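Nucleoside-diphosphate-sugar pyrophosphorylase (PDB 4EVW) probably transfers a nucleotidyl group from a nucleoside triphosphate to a sugar phosphate, releasing pyrophosphate. Local coordinates at residues A[111-123]-A[228-241]. The protein carries 1 engineered substitution. Residues are numbered along the deposited sequence; the frame is centred on the assembly and turned at random.
Sequences VFNIDTFRPNFVF and EVIFCGVPDEYTDF
The backbone oxygen of D115 accepts from C232 N at 2.8 Å, with an N-H...O angle of 160°, and this bond opens a short antiparallel ladder. Next along it, F117 and I230 form a hydrogen-bonded pair: F117 N to I230 O and I230 N to F117 O both measure 2.9 Å. The pairing of 116-117 with 230-231 makes a two-stranded ribbon separate from the main mixed sheet.

Its two faces differ. On one, the F117 ring lies among I230, C232 and F241. F117 CG stands beside the backbone N (chi1 -44°), and the ring edge is directed at one face of F241, centroids 5.1 Å apart and planes at 59°. F117 CE2 sits over the F241 face, offset toward its rim, 3.6 Å from F241 CZ, while F117 CZ meets C232 CB. F241 belongs to helix 235-243, so this T-shaped pair ties the ribbon to the C-terminal helix. On the other face, T116 and F231 lie side by side, pointing the same way; beside them V229 CG2 presses tightly on T116 CG2 (3.5 Å) and lies over one face of the F231 ring, toward its rim.

R118 bends at chi2 and chi3 to bring NH1 within 3.0 Å of E228 O. The donor stands above the carbonyl plane, not on a lone pair, while R118 NH2 forms a salt bridge with E135. NH1 is thus held by a backbone carbonyl and NH2 by E135, whose carboxylate probably balances the guanidinium charge at the ribbon's end.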
# COMPACT_ATOMS: atom_id res chain seq x y z
N VAL A 111 -0.03 -3.93 3.16
CA VAL A 111 -0.43 -2.60 2.71
C VAL A 111 -0.39 -2.53 1.20
O VAL A 111 0.58 -2.95 0.58
CB VAL A 111 0.50 -1.52 3.29
CG1 VAL A 111 0.00 -0.13 2.88
CG2 VAL A 111 0.55 -1.65 4.80
N PHE A 112 -1.44 -1.98 0.62
CA PHE A 112 -1.53 -1.87 -0.83
C PHE A 112 -2.18 -0.54 -1.15
O PHE A 112 -2.82 0.06 -0.29
CB PHE A 112 -2.38 -3.02 -1.35
CG PHE A 112 -2.37 -3.16 -2.84
CD1 PHE A 112 -1.18 -3.44 -3.51
CD2 PHE A 112 -3.54 -3.01 -3.57
CE1 PHE A 112 -1.17 -3.59 -4.90
CE2 PHE A 112 -3.54 -3.16 -4.96
CZ PHE A 112 -2.35 -3.45 -5.62
N ASN A 113 -2.03 -0.05 -2.37
CA ASN A 113 -2.65 1.23 -2.67
C ASN A 113 -3.68 1.10 -3.78
O ASN A 113 -3.60 0.23 -4.65
CB ASN A 113 -1.60 2.28 -3.00
CG ASN A 113 -0.87 1.99 -4.27
OD1 ASN A 113 -1.32 2.37 -5.35
ND2 ASN A 113 0.27 1.31 -4.16
N ILE A 114 -4.65 2.00 -3.73
CA ILE A 114 -5.75 1.99 -4.68
C ILE A 114 -5.35 2.43 -6.10
O ILE A 114 -6.16 2.34 -7.02
CB ILE A 114 -6.91 2.85 -4.11
CG1 ILE A 114 -8.25 2.20 -4.44
CG2 ILE A 114 -6.82 4.28 -4.61
CD1 ILE A 114 -8.41 0.82 -3.82
N ASP A 115 -4.10 2.86 -6.28
CA ASP A 115 -3.59 3.30 -7.59
C ASP A 115 -2.99 2.15 -8.38
O ASP A 115 -2.53 2.34 -9.50
CB ASP A 115 -2.47 4.34 -7.45
CG ASP A 115 -2.87 5.53 -6.62
OD1 ASP A 115 -3.99 6.05 -6.82
OD2 ASP A 115 -2.06 5.96 -5.78
N THR A 116 -2.98 0.96 -7.79
CA THR A 116 -2.35 -0.18 -8.42
C THR A 116 -3.28 -1.38 -8.58
O THR A 116 -4.11 -1.63 -7.71
CB THR A 116 -1.14 -0.62 -7.58
OG1 THR A 116 -0.33 0.52 -7.28
CG2 THR A 116 -0.30 -1.65 -8.32
N PHE A 117 -3.13 -2.10 -9.69
CA PHE A 117 -3.92 -3.31 -9.90
C PHE A 117 -2.95 -4.47 -10.04
O PHE A 117 -1.97 -4.40 -10.80
CB PHE A 117 -4.78 -3.27 -11.17
CG PHE A 117 -5.51 -1.99 -11.37
CD1 PHE A 117 -5.94 -1.23 -10.29
CD2 PHE A 117 -5.75 -1.53 -12.66
CE1 PHE A 117 -6.60 -0.02 -10.49
CE2 PHE A 117 -6.41 -0.33 -12.88
CZ PHE A 117 -6.84 0.43 -11.79
N ARG A 118 -3.23 -5.53 -9.31
CA ARG A 118 -2.41 -6.74 -9.33
C ARG A 118 -3.37 -7.89 -9.56
O ARG A 118 -3.75 -8.60 -8.62
CB ARG A 118 -1.70 -6.89 -7.98
CG ARG A 118 -0.50 -5.98 -7.83
CD ARG A 118 0.72 -6.57 -8.53
NE ARG A 118 1.19 -7.77 -7.83
CZ ARG A 118 0.97 -9.01 -8.24
NH1 ARG A 118 0.28 -9.25 -9.36
NH2 ARG A 118 1.41 -10.03 -7.51
N PRO A 119 -3.77 -8.10 -10.82
CA PRO A 119 -4.71 -9.19 -11.11
C PRO A 119 -4.30 -10.56 -10.57
O PRO A 119 -3.14 -10.96 -10.65
CB PRO A 119 -4.77 -9.20 -12.64
CG PRO A 119 -4.32 -7.84 -13.05
CD PRO A 119 -3.24 -7.51 -12.06
N ASN A 120 -5.28 -11.29 -10.04
CA ASN A 120 -5.06 -12.64 -9.53
C ASN A 120 -3.95 -12.76 -8.49
O ASN A 120 -3.17 -13.71 -8.51
CB ASN A 120 -4.76 -13.58 -10.71
CG ASN A 120 -5.77 -13.43 -11.85
OD1 ASN A 120 -6.97 -13.36 -11.62
ND2 ASN A 120 -5.27 -13.38 -13.08
N PHE A 121 -3.87 -11.79 -7.59
CA PHE A 121 -2.84 -11.84 -6.57
C PHE A 121 -2.99 -13.05 -5.66
O PHE A 121 -4.10 -13.41 -5.27
CB PHE A 121 -2.89 -10.57 -5.70
CG PHE A 121 -1.93 -10.59 -4.53
CD1 PHE A 121 -2.32 -11.08 -3.29
CD2 PHE A 121 -0.62 -10.14 -4.69
CE1 PHE A 121 -1.43 -11.12 -2.22
CE2 PHE A 121 0.28 -10.18 -3.62
CZ PHE A 121 -0.13 -10.67 -2.39
N VAL A 122 -1.86 -13.69 -5.34
CA VAL A 122 -1.81 -14.82 -4.42
C VAL A 122 -0.52 -14.58 -3.63
O VAL A 122 0.51 -14.26 -4.22
CB VAL A 122 -1.71 -16.19 -5.13
CG1 VAL A 122 -1.53 -17.29 -4.09
CG2 VAL A 122 -2.98 -16.46 -5.94
N PHE A 123 -0.58 -14.69 -2.31
CA PHE A 123 0.61 -14.47 -1.49
C PHE A 123 1.72 -15.43 -1.90
O PHE A 123 1.46 -16.60 -2.17
CB PHE A 123 0.30 -14.66 -0.00
CG PHE A 123 -0.47 -13.52 0.61
CD1 PHE A 123 0.17 -12.32 0.92
CD2 PHE A 123 -1.83 -13.63 0.85
CE1 PHE A 123 -0.54 -11.25 1.46
CE2 PHE A 123 -2.55 -12.57 1.39
CZ PHE A 123 -1.91 -11.38 1.69
N GLU A 228 2.23 -8.19 -14.71
CA GLU A 228 1.37 -8.58 -13.60
C GLU A 228 0.92 -7.40 -12.75
O GLU A 228 0.15 -7.56 -11.81
CB GLU A 228 2.09 -9.61 -12.73
CG GLU A 228 2.34 -10.94 -13.45
CD GLU A 228 3.00 -11.98 -12.56
OE1 GLU A 228 4.18 -11.79 -12.20
OE2 GLU A 228 2.34 -12.98 -12.23
N VAL A 229 1.40 -6.21 -13.09
CA VAL A 229 1.03 -5.01 -12.36
C VAL A 229 0.63 -3.89 -13.32
O VAL A 229 1.26 -3.68 -14.35
CB VAL A 229 2.19 -4.52 -11.43
CG1 VAL A 229 3.42 -4.16 -12.25
CG2 VAL A 229 1.73 -3.33 -10.59
N ILE A 230 -0.46 -3.21 -12.99
CA ILE A 230 -0.95 -2.10 -13.81
C ILE A 230 -1.04 -0.88 -12.90
O ILE A 230 -1.68 -0.93 -11.86
CB ILE A 230 -2.35 -2.40 -14.39
CG1 ILE A 230 -2.27 -3.59 -15.34
CG2 ILE A 230 -2.89 -1.16 -15.12
CD1 ILE A 230 -3.59 -4.29 -15.57
N PHE A 231 -0.38 0.20 -13.30
CA PHE A 231 -0.41 1.42 -12.50
C PHE A 231 -1.43 2.38 -13.10
O PHE A 231 -1.49 2.57 -14.31
CB PHE A 231 0.97 2.06 -12.48
CG PHE A 231 2.02 1.20 -11.83
CD1 PHE A 231 2.00 0.95 -10.47
CD2 PHE A 231 3.03 0.63 -12.60
CE1 PHE A 231 2.96 0.15 -9.87
CE2 PHE A 231 4.00 -0.18 -12.02
CZ PHE A 231 3.97 -0.42 -10.65
N CYS A 232 -2.23 2.98 -12.23
CA CYS A 232 -3.26 3.91 -12.65
C CYS A 232 -3.31 5.03 -11.61
O CYS A 232 -4.38 5.34 -11.07
CB CYS A 232 -4.60 3.16 -12.70
SG CYS A 232 -5.84 3.91 -13.76
N GLY A 233 -2.16 5.62 -11.33
CA GLY A 233 -2.07 6.66 -10.32
C GLY A 233 -1.98 8.11 -10.76
O GLY A 233 -2.05 9.01 -9.93
N VAL A 234 -1.79 8.33 -12.06
CA VAL A 234 -1.73 9.69 -12.59
C VAL A 234 -2.70 9.74 -13.77
O VAL A 234 -3.02 8.70 -14.36
CB VAL A 234 -0.30 10.08 -13.04
CG1 VAL A 234 0.65 10.03 -11.85
CG2 VAL A 234 0.19 9.17 -14.15
N PRO A 235 -3.22 10.93 -14.11
CA PRO A 235 -4.17 11.08 -15.21
C PRO A 235 -3.81 10.36 -16.52
O PRO A 235 -4.65 9.70 -17.11
CB PRO A 235 -4.26 12.59 -15.39
CG PRO A 235 -4.09 13.09 -13.99
CD PRO A 235 -2.96 12.23 -13.46
N ASP A 236 -2.56 10.50 -16.96
CA ASP A 236 -2.14 9.86 -18.20
C ASP A 236 -2.27 8.34 -18.15
O ASP A 236 -2.64 7.71 -19.14
CB ASP A 236 -0.70 10.27 -18.53
CG ASP A 236 -0.60 11.69 -19.07
OD1 ASP A 236 -1.63 12.41 -19.05
OD2 ASP A 236 0.49 12.09 -19.51
N GLU A 237 -1.99 7.75 -16.99
CA GLU A 237 -2.11 6.30 -16.83
C GLU A 237 -3.58 5.89 -16.87
O GLU A 237 -3.92 4.83 -17.39
CB GLU A 237 -1.48 5.85 -15.52
CG GLU A 237 0.04 5.88 -15.52
CD GLU A 237 0.63 5.66 -14.14
OE1 GLU A 237 -0.15 5.61 -13.17
OE2 GLU A 237 1.86 5.56 -14.03
N TYR A 238 -4.45 6.73 -16.31
CA TYR A 238 -5.88 6.44 -16.32
C TYR A 238 -6.38 6.48 -17.76
O TYR A 238 -7.19 5.65 -18.18
CB TYR A 238 -6.63 7.47 -15.45
CG TYR A 238 -8.14 7.41 -15.55
CD1 TYR A 238 -8.84 6.24 -15.24
CD2 TYR A 238 -8.87 8.52 -15.96
CE1 TYR A 238 -10.23 6.19 -15.33
CE2 TYR A 238 -10.25 8.48 -16.06
CZ TYR A 238 -10.93 7.32 -15.74
OH TYR A 238 -12.30 7.29 -15.84
N THR A 239 -5.88 7.44 -18.53
CA THR A 239 -6.25 7.57 -19.94
C THR A 239 -5.78 6.32 -20.69
O THR A 239 -6.53 5.75 -21.48
CB THR A 239 -5.61 8.82 -20.57
OG1 THR A 239 -6.15 9.99 -19.95
CG2 THR A 239 -5.89 8.87 -22.07
N ASP A 240 -4.55 5.90 -20.42
CA ASP A 240 -4.00 4.72 -21.07
C ASP A 240 -4.80 3.47 -20.72
O ASP A 240 -5.03 2.62 -21.57
CB ASP A 240 -2.53 4.50 -20.67
CG ASP A 240 -1.62 5.61 -21.17
OD1 ASP A 240 -1.94 6.22 -22.21
OD2 ASP A 240 -0.57 5.85 -20.53
N PHE A 241 -5.22 3.37 -19.46
CA PHE A 241 -6.01 2.22 -19.02
C PHE A 241 -7.36 2.22 -19.72
O PHE A 241 -7.92 1.17 -20.01
CB PHE A 241 -6.21 2.27 -17.50
CG PHE A 241 -6.94 1.08 -16.95
CD1 PHE A 241 -6.45 -0.21 -17.13
CD2 PHE A 241 -8.13 1.25 -16.23
CE1 PHE A 241 -7.13 -1.31 -16.61
CE2 PHE A 241 -8.81 0.16 -15.70
CZ PHE A 241 -8.31 -1.13 -15.89